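Local coordinates for cytidine deaminase (Burkholderia pseudomallei, PDB 3DMO) that catalyses the zinc-dependent hydrolytic deamination of cytidine and 2'-deoxycytidine to uridine and 2'-deoxyuridine, probably serving pyrimidine salvage, at the interface of chains A and B. Numbering follows the deposited sequence. Chains: chain A/B, Cytidine deaminase.

Contact 1: the interface of chains A and B. Residues chain A 26, 51-52, 58; chain B 68, 71, 105-106.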
ATOM      1  N   TYR A  26     -10.350  13.830  -3.483  1.00 21.20           N
ATOM      2  CA  TYR A  26     -11.353  12.856  -3.878  1.00 21.48           C
ATOM      3  C   TYR A  26     -11.463  11.869  -2.724  1.00 21.40           C
ATOM      4  O   TYR A  26     -10.686  10.914  -2.630  1.00 21.00           O
ATOM      5  CB  TYR A  26     -10.964  12.165  -5.195  1.00 21.88           C
ATOM      6  CG  TYR A  26     -11.913  11.066  -5.633  1.00 22.41           C
ATOM      7  CD1 TYR A  26     -13.206  11.359  -6.076  1.00 23.08           C
ATOM      8  CD2 TYR A  26     -11.508   9.728  -5.605  1.00 21.86           C
ATOM      9  CE1 TYR A  26     -14.076  10.329  -6.477  1.00 22.72           C
ATOM     10  CE2 TYR A  26     -12.359   8.704  -6.005  1.00 23.41           C
ATOM     11  CZ  TYR A  26     -13.637   9.008  -6.433  1.00 22.80           C
ATOM     12  OH  TYR A  26     -14.463   7.977  -6.823  1.00 23.97           O
ATOM     13  N   VAL A  51      -6.637  10.767  -2.409  1.00 18.43           N
ATOM     14  CA  VAL A  51      -7.374  10.236  -3.557  1.00 18.46           C
ATOM     15  C   VAL A  51      -7.772   8.833  -3.185  1.00 18.67           C
ATOM     16  O   VAL A  51      -6.920   7.939  -3.098  1.00 18.54           O
ATOM     17  CB  VAL A  51      -6.531  10.227  -4.861  1.00 18.76           C
ATOM     18  CG1 VAL A  51      -7.354   9.676  -6.030  1.00 18.03           C
ATOM     19  CG2 VAL A  51      -6.012  11.638  -5.173  1.00 17.96           C
ATOM     20  N   GLU A  52      -9.066   8.650  -2.950  1.00 18.77           N
ATOM     21  CA  GLU A  52      -9.574   7.391  -2.430  1.00 18.71           C
ATOM     22  C   GLU A  52      -9.993   6.410  -3.529  1.00 19.40           C
ATOM     23  O   GLU A  52     -10.073   6.765  -4.710  1.00 18.84           O
ATOM     24  CB  GLU A  52     -10.702   7.642  -1.417  1.00 18.43           C
ATOM     25  CG  GLU A  52     -10.201   8.434  -0.218  1.00 18.82           C
ATOM     26  CD  GLU A  52     -11.174   8.529   0.945  1.00 19.44           C
ATOM     27  OE1 GLU A  52     -10.696   8.796   2.069  1.00 20.46           O
ATOM     28  OE2 GLU A  52     -12.397   8.368   0.747  1.00 19.84           O
ATOM     29  N   LEU A  58      -6.043   0.989  -1.757  1.00 19.69           N
ATOM     30  CA  LEU A  58      -5.487   1.758  -2.875  1.00 19.23           C
ATOM     31  C   LEU A  58      -5.634   3.269  -2.715  1.00 19.20           C
ATOM     32  O   LEU A  58      -5.218   4.023  -3.592  1.00 19.26           O
ATOM     33  CB  LEU A  58      -6.076   1.283  -4.201  1.00 19.37           C
ATOM     34  CG  LEU A  58      -5.458  -0.092  -4.491  1.00 19.83           C
ATOM     35  CD1 LEU A  58      -6.474  -1.040  -5.015  1.00 23.75           C
ATOM     36  CD2 LEU A  58      -4.281   0.048  -5.418  1.00 21.75           C
TER
ATOM     37  N   PHE B  68      -3.043  10.551  -9.857  1.00 19.52           N
ATOM     38  CA  PHE B  68      -3.074  11.326  -8.609  1.00 19.74           C
ATOM     39  C   PHE B  68      -2.755  12.801  -8.847  1.00 20.02           C
ATOM     40  O   PHE B  68      -3.374  13.675  -8.239  1.00 20.80           O
ATOM     41  CB  PHE B  68      -2.122  10.753  -7.554  1.00 19.46           C
ATOM     42  CG  PHE B  68      -2.451   9.349  -7.119  1.00 18.82           C
ATOM     43  CD1 PHE B  68      -1.446   8.533  -6.598  1.00 18.99           C
ATOM     44  CD2 PHE B  68      -3.753   8.839  -7.212  1.00 19.23           C
ATOM     45  CE1 PHE B  68      -1.728   7.234  -6.174  1.00 19.52           C
ATOM     46  CE2 PHE B  68      -4.050   7.532  -6.796  1.00 18.45           C
ATOM     47  CZ  PHE B  68      -3.030   6.723  -6.275  1.00 18.56           C
ATOM     48  N   LEU B  71      -5.838  14.482 -10.440  1.00 22.31           N
ATOM     49  CA  LEU B  71      -6.837  14.720  -9.390  1.00 22.86           C
ATOM     50  C   LEU B  71      -6.457  15.928  -8.542  1.00 23.43           C
ATOM     51  O   LEU B  71      -7.301  16.799  -8.273  1.00 23.99           O
ATOM     52  CB  LEU B  71      -7.010  13.471  -8.504  1.00 22.64           C
ATOM     53  CG  LEU B  71      -8.079  12.445  -8.894  1.00 22.68           C
ATOM     54  CD1 LEU B  71      -9.464  12.909  -8.444  1.00 23.77           C
ATOM     55  CD2 LEU B  71      -8.079  12.084 -10.400  1.00 22.34           C
ATOM     56  N   GLU B 105     -11.445   3.144 -11.432  1.00 23.41           N
ATOM     57  CA  GLU B 105     -12.206   4.117 -10.654  1.00 23.62           C
ATOM     58  C   GLU B 105     -12.034   5.555 -11.145  1.00 23.51           C
ATOM     59  O   GLU B 105     -13.023   6.281 -11.300  1.00 23.39           O
ATOM     60  CB  GLU B 105     -11.875   4.018  -9.168  1.00 23.52           C
ATOM     61  CG  GLU B 105     -12.544   5.101  -8.346  1.00 23.67           C
ATOM     62  CD  GLU B 105     -13.068   4.613  -7.017  1.00 23.13           C
ATOM     63  OE1 GLU B 105     -12.839   3.436  -6.658  1.00 22.40           O
ATOM     64  OE2 GLU B 105     -13.705   5.425  -6.320  1.00 24.32           O
ATOM     65  N   LEU B 106     -10.794   5.970 -11.390  1.00 22.99           N
ATOM     66  CA  LEU B 106     -10.552   7.354 -11.812  1.00 22.88           C
ATOM     67  C   LEU B 106     -10.753   7.578 -13.310  1.00 23.32           C
ATOM     68  O   LEU B 106     -11.152   8.665 -13.726  1.00 23.52           O
ATOM     69  CB  LEU B 106      -9.171   7.847 -11.369  1.00 22.27           C
ATOM     70  CG  LEU B 106      -8.818   7.720  -9.877  1.00 21.57           C
ATOM     71  CD1 LEU B 106      -7.452   8.327  -9.604  1.00 20.14           C
ATOM     72  CD2 LEU B 106      -9.877   8.329  -8.957  1.00 20.10           C
TER
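A:Val51 sits at the apolar centre of this subunit interface, packed against B:Phe68, B:Leu71 and B:Leu106 of the neighbouring chain. The enzyme belongs to the zinc-dependent cytidine and deoxycytidylate deaminases, and the receiving surface is built from helices 62-72 and 97-107, the pair whose beginnings lie at the Cys-Ala-Glu and Pro-Cys-X-X-Cys motifs of the zinc site. The two methyls of the valine are shared among the partners. CG1 lies anti to the backbone N (chi1 -179°) and reaches the CD1 methyl of B:Leu106 at 3.8 Å. The same CG1 is 3.9 Å from CD2 of B:Phe68, so the valine meets the CD2-CE2 side of that ring. CG2, on the other branch, packs 3.9 Å from CB of B:Leu71. Because A:Val51 falls in the stretch predicted to bind substrate, this clamp probably illustrates how an oligomer can steady one subunit's pocket wall from the next.

Outward from the valine, A:Tyr26 extends the apolar contact along its length. Its CB meets CD1 of B:Leu71 at 3.7 Å, while further along the ring CE2 lies 3.9 Å from CD2 of B:Leu106, the two side chains running past one another in opposite directions. At the rim the phenol OH donates a hydrogen bond of 2.7 Å to OE2 of B:Glu105. The carboxylate offers its anti lone pair, and OE2 lies in the plane of the tyrosine ring, although the carboxylate itself is turned 84° from that plane. A bend at chi2 of B:Glu105 brings its carboxylate to the phenol. The backbone O of A:Glu52 also stands at the ring edge and in its plane, flanking the tyrosine from within its own chain.

Contact 2: the interface of chains A and B. Residues chain A 68, 71, 77, 106; chain B 24, 26, 49, 51.
A two-fold symmetric interface between identical subunits places B:Tyr26 and B:Val51 against A:Leu71, A:Pro77, A:Phe68 and A:Leu106, and joins two chains of the four-chain assembly, a form known for the small zinc-dependent cytidine deaminases. The proline supplies a ring contact. Its CG stands over one face of the B:Tyr26 ring, 3.9 Å from the centroid and offset toward the rim, in a CH-pi interaction; the nearest ring atom is CE1, at 3.5 Å. Over the same face, toward the CD2 rim, the CD2 methyl of A:Leu106 lies 4.0 Å from CD2 of the tyrosine. At the root of the side chain, CB touches CD1 of A:Leu71. With CG anti to the backbone N (chi1 175°), the ring extends from CB, at the leucine, to beneath the proline, one face toward chain A.

Deeper in, CG1 of B:Val51 sits between two helices of chain A, 3.8 Å from CD1 of A:Leu106 and also against CD2 of A:Phe68, while CG2 turns to CB of A:Leu71 on helix 62-72. The CB of the valine lies 3.9 Å from CD2 of A:Phe68, whose ring flanks it at the CD2-CE2 side.

A polar link runs along the border. One water lies 3.1 Å from the backbone O of A:Leu71 and 2.7 Å from the backbone O of B:Lys24, bridging two carbonyls that, as acceptors, could not bond each other directly.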
ATOM      1  N   PHE A  68       4.841  12.700  -5.062  1.00 16.89           N
ATOM      2  CA  PHE A  68       4.883  11.953  -6.329  1.00 17.13           C
ATOM      3  C   PHE A  68       4.745  12.893  -7.539  1.00 16.95           C
ATOM      4  O   PHE A  68       5.396  12.686  -8.576  1.00 16.79           O
ATOM      5  CB  PHE A  68       3.819  10.841  -6.380  1.00 16.82           C
ATOM      6  CG  PHE A  68       3.955   9.790  -5.300  1.00 17.00           C
ATOM      7  CD1 PHE A  68       2.822   9.098  -4.864  1.00 16.63           C
ATOM      8  CD2 PHE A  68       5.188   9.488  -4.726  1.00 17.45           C
ATOM      9  CE1 PHE A  68       2.912   8.121  -3.873  1.00 17.37           C
ATOM     10  CE2 PHE A  68       5.292   8.505  -3.729  1.00 16.93           C
ATOM     11  CZ  PHE A  68       4.146   7.824  -3.306  1.00 17.76           C
ATOM     12  N   LEU A  71       8.103  14.649  -7.960  1.00 17.84           N
ATOM     13  CA  LEU A  71       9.018  13.676  -8.573  1.00 18.11           C
ATOM     14  C   LEU A  71       8.782  13.529 -10.075  1.00 17.62           C
ATOM     15  O   LEU A  71       9.729  13.535 -10.863  1.00 17.56           O
ATOM     16  CB  LEU A  71       8.926  12.306  -7.878  1.00 17.94           C
ATOM     17  CG  LEU A  71       9.883  11.930  -6.728  1.00 18.56           C
ATOM     18  CD1 LEU A  71      11.255  11.512  -7.237  1.00 19.45           C
ATOM     19  CD2 LEU A  71      10.035  13.028  -5.676  1.00 19.79           C
ATOM     20  N   PRO A  77      14.975  13.247  -4.659  1.00 19.11           N
ATOM     21  CA  PRO A  77      15.129  13.273  -3.205  1.00 19.43           C
ATOM     22  C   PRO A  77      16.093  14.345  -2.709  1.00 20.06           C
ATOM     23  O   PRO A  77      17.205  14.502  -3.253  1.00 20.10           O
ATOM     24  CB  PRO A  77      15.672  11.883  -2.890  1.00 19.11           C
ATOM     25  CG  PRO A  77      15.067  11.018  -3.960  1.00 19.47           C
ATOM     26  CD  PRO A  77      15.051  11.877  -5.202  1.00 19.46           C
ATOM     27  N   LEU A 106      12.127  10.739   0.437  1.00 19.61           N
ATOM     28  CA  LEU A 106      12.120  11.765  -0.593  1.00 19.35           C
ATOM     29  C   LEU A 106      12.556  13.154  -0.102  1.00 19.70           C
ATOM     30  O   LEU A 106      13.188  13.901  -0.845  1.00 19.21           O
ATOM     31  CB  LEU A 106      10.751  11.821  -1.272  1.00 18.90           C
ATOM     32  CG  LEU A 106      10.302  10.533  -1.987  1.00 19.19           C
ATOM     33  CD1 LEU A 106       8.929  10.736  -2.629  1.00 19.69           C
ATOM     34  CD2 LEU A 106      11.329  10.107  -3.034  1.00 16.96           C
TER
ATOM     35  N   LYS B  24      12.194  10.666 -15.540  1.00 21.56           N
ATOM     36  CA  LYS B  24      12.178  11.326 -14.231  1.00 21.55           C
ATOM     37  C   LYS B  24      11.912  10.358 -13.069  1.00 21.58           C
ATOM     38  O   LYS B  24      11.810  10.775 -11.914  1.00 21.34           O
ATOM     39  CB  LYS B  24      11.191  12.490 -14.258  1.00 22.20           C
ATOM     40  CG  LYS B  24      11.672  13.610 -15.185  1.00 22.68           C
ATOM     41  CD  LYS B  24      10.634  14.710 -15.370  1.00 25.06           C
ATOM     42  CE  LYS B  24       9.556  14.343 -16.394  1.00 26.78           C
ATOM     43  NZ  LYS B  24       8.451  15.375 -16.426  1.00 25.91           N
ATOM     44  N   TYR B  26      12.093   7.553 -10.063  1.00 19.46           N
ATOM     45  CA  TYR B  26      12.964   7.245  -8.939  1.00 19.33           C
ATOM     46  C   TYR B  26      12.827   5.759  -8.629  1.00 19.50           C
ATOM     47  O   TYR B  26      11.884   5.335  -7.958  1.00 19.53           O
ATOM     48  CB  TYR B  26      12.627   8.127  -7.721  1.00 18.61           C
ATOM     49  CG  TYR B  26      13.409   7.784  -6.467  1.00 18.33           C
ATOM     50  CD1 TYR B  26      14.771   8.072  -6.367  1.00 18.08           C
ATOM     51  CD2 TYR B  26      12.782   7.180  -5.378  1.00 17.71           C
ATOM     52  CE1 TYR B  26      15.496   7.746  -5.217  1.00 18.72           C
ATOM     53  CE2 TYR B  26      13.503   6.853  -4.214  1.00 17.74           C
ATOM     54  CZ  TYR B  26      14.846   7.150  -4.141  1.00 18.43           C
ATOM     55  OH  TYR B  26      15.550   6.817  -2.992  1.00 18.67           O
ATOM     56  N   CYS B  49       5.636   8.887 -13.203  1.00 18.59           N
ATOM     57  CA  CYS B  49       6.754   7.960 -13.178  1.00 18.18           C
ATOM     58  C   CYS B  49       6.625   7.124 -11.919  1.00 17.71           C
ATOM     59  O   CYS B  49       5.897   7.503 -10.996  1.00 17.48           O
ATOM     60  CB  CYS B  49       8.079   8.716 -13.177  1.00 18.27           C
ATOM     61  SG  CYS B  49       8.275   9.826 -11.760  1.00 19.43           S
ATOM     62  N   VAL B  51       7.896   5.797  -8.362  1.00 16.63           N
ATOM     63  CA  VAL B  51       8.657   6.386  -7.254  1.00 16.86           C
ATOM     64  C   VAL B  51       8.750   5.319  -6.180  1.00 16.56           C
ATOM     65  O   VAL B  51       7.754   4.996  -5.520  1.00 16.40           O
ATOM     66  CB  VAL B  51       7.961   7.641  -6.669  1.00 16.58           C
ATOM     67  CG1 VAL B  51       8.816   8.267  -5.558  1.00 16.24           C
ATOM     68  CG2 VAL B  51       7.663   8.678  -7.766  1.00 18.03           C
TER
HETATM   69  O   HOH W   1      12.746  12.904 -10.511  1.00 18.58           O

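Contact 1 and contact 2 share a core related by the two-fold axis between chains A and B but are described with different rims, their C-alpha centres about 19 Å apart. Residues 26 and 51 of one chain meet residues 68, 71 and 106 of the other in both, with A and B exchanged, so helices 62-72 and 97-107 of each subunit form the receiving surface. The centres lie about 13 Å and 11 Å from the predicted proton donor A:Glu63, on chain A's helix 62-72, which takes part in contact 2. Each subunit thus gives and receives the same clamp, which probably couples assembly to active-site shape.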